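Local coordinates for lipid-transfer protein (Thermomonospora curvata, PDB 6OK1) that is a thiolase-fold lipid-transfer protein whose precise function is unknown, at residues A[51-56]-A[76-81]. Numbering follows the deposited sequence.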
# COMPACT_ATOMS: atom_id res chain seq x y z
N LEU A 51 -9.01 7.83 5.74
CA LEU A 51 -9.41 6.83 4.76
C LEU A 51 -8.38 5.71 4.73
O LEU A 51 -7.18 5.98 4.65
CB LEU A 51 -9.53 7.42 3.35
CG LEU A 51 -10.74 8.34 3.09
CD1 LEU A 51 -10.69 8.95 1.69
CD2 LEU A 51 -12.06 7.62 3.30
N VAL A 52 -8.86 4.47 4.74
CA VAL A 52 -8.00 3.28 4.70
C VAL A 52 -8.51 2.35 3.61
O VAL A 52 -9.71 2.09 3.51
CB VAL A 52 -7.95 2.56 6.06
CG1 VAL A 52 -6.95 1.42 6.01
CG2 VAL A 52 -7.58 3.54 7.21
N THR A 53 -7.61 1.82 2.78
CA THR A 53 -8.03 0.80 1.81
C THR A 53 -6.88 -0.18 1.62
O THR A 53 -5.92 -0.22 2.39
CB THR A 53 -8.53 1.44 0.51
OG1 THR A 53 -9.06 0.44 -0.36
CG2 THR A 53 -7.45 2.19 -0.22
N PHE A 54 -7.03 -1.04 0.61
CA PHE A 54 -6.04 -2.05 0.26
C PHE A 54 -4.97 -1.46 -0.66
O PHE A 54 -5.24 -0.55 -1.44
CB PHE A 54 -6.69 -3.22 -0.50
CG PHE A 54 -7.67 -4.08 0.30
CD1 PHE A 54 -8.38 -3.61 1.43
CD2 PHE A 54 -7.91 -5.38 -0.15
CE1 PHE A 54 -9.31 -4.44 2.07
CE2 PHE A 54 -8.84 -6.21 0.51
CZ PHE A 54 -9.50 -5.75 1.61
N THR A 55 -3.78 -2.06 -0.65
CA THR A 55 -2.73 -1.56 -1.55
C THR A 55 -3.19 -1.57 -3.01
O THR A 55 -2.87 -0.64 -3.77
CB THR A 55 -1.44 -2.38 -1.39
OG1 THR A 55 -1.75 -3.78 -1.40
CG2 THR A 55 -0.81 -2.08 -0.11
N ALA A 56 -3.95 -2.58 -3.42
CA ALA A 56 -4.32 -2.77 -4.82
C ALA A 56 -5.53 -1.95 -5.25
O ALA A 56 -5.82 -1.91 -6.46
CB ALA A 56 -4.62 -4.26 -5.12
N PHE A 76 -4.30 8.42 6.14
CA PHE A 76 -4.55 7.64 4.93
C PHE A 76 -3.48 6.57 4.81
O PHE A 76 -2.28 6.90 4.74
CB PHE A 76 -4.62 8.54 3.67
CG PHE A 76 -3.62 9.67 3.66
CD1 PHE A 76 -3.88 10.86 4.33
CD2 PHE A 76 -2.44 9.54 2.96
CE1 PHE A 76 -2.95 11.90 4.32
CE2 PHE A 76 -1.50 10.57 2.93
CZ PHE A 76 -1.76 11.76 3.62
N SER A 77 -3.89 5.31 4.76
CA SER A 77 -2.96 4.19 4.84
C SER A 77 -3.52 3.03 4.04
O SER A 77 -4.72 2.99 3.70
CB SER A 77 -2.74 3.74 6.29
OG SER A 77 -3.95 3.19 6.82
N ARG A 78 -2.65 2.08 3.77
CA ARG A 78 -3.00 0.87 3.04
C ARG A 78 -2.48 -0.34 3.80
O ARG A 78 -1.48 -0.27 4.52
CB ARG A 78 -2.40 0.81 1.65
CG ARG A 78 -2.67 2.04 0.81
CD ARG A 78 -4.11 2.22 0.47
NE ARG A 78 -4.24 3.32 -0.48
CZ ARG A 78 -4.38 3.20 -1.80
NH1 ARG A 78 -4.47 2.01 -2.40
NH2 ARG A 78 -4.50 4.31 -2.54
N VAL A 79 -3.16 -1.47 3.60
CA VAL A 79 -2.66 -2.76 4.05
C VAL A 79 -2.62 -3.68 2.84
O VAL A 79 -3.52 -3.62 1.99
CB VAL A 79 -3.54 -3.33 5.18
CG1 VAL A 79 -3.03 -4.71 5.60
CG2 VAL A 79 -3.55 -2.36 6.39
N GLY A 80 -1.57 -4.48 2.72
CA GLY A 80 -1.33 -5.29 1.54
C GLY A 80 -1.86 -6.71 1.65
O GLY A 80 -2.62 -7.07 2.56
N TYR A 81 -1.46 -7.51 0.67
CA TYR A 81 -1.71 -8.95 0.60
C TYR A 81 -3.19 -9.25 0.34
O TYR A 81 -3.75 -10.20 0.90
CB TYR A 81 -1.20 -9.66 1.85
CG TYR A 81 0.26 -9.35 2.13
CD1 TYR A 81 1.26 -9.94 1.38
CD2 TYR A 81 0.61 -8.39 3.08
CE1 TYR A 81 2.60 -9.62 1.59
CE2 TYR A 81 1.94 -8.07 3.30
CZ TYR A 81 2.93 -8.69 2.55
OH TYR A 81 4.26 -8.39 2.77
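Arg78 lies beside Thr53, their side chains pointing the same way from neighbouring parallel strands. Thr53 CG2 sits over one guanidinium face, toward its rim, and is 3.4 Å from Arg78 CD. The Arg78 chain bends at chi2 (-66°), setting CD 3.5 Å from Phe54 O. Arg78 NH1 gives Phe54 O a 2.8 Å hydrogen bond at the guanidinium edge, with the oxygen tilted 18° out of the plane. NH1 also bonds to Asp57 O, and NH2 forms a salt bridge with Glu61.

Backbone bonds join the strands. Thr53 N donates to Ser77 O (3.3 Å), and Val79 N to Thr53 O. The Ser77 N to Leu51 O bond is weak. On the other face of the sheet, that of Val52 and Ser77, Val52 CG1 packs on Ser77 OG (3.6 Å), which is hydrogen-bonded to Gln92 of helix 86-98.

This buried packing gives way to a partly exposed end at Thr55, where Arg78 of the second subunit also packs. Thr55 N still bonds to Val79 O (3.1 Å). Thr55 OG1 rests against Gly80 CA (3.3 Å).

The strands belong to a beta-alpha-beta unit of the thiolase fold, with helix 61-68 in the connection between them. Arg78 ties strand 75-79 to the end of strand 50-54, the loop that follows and helix 61-68; Glu61 probably offsets its buried charge.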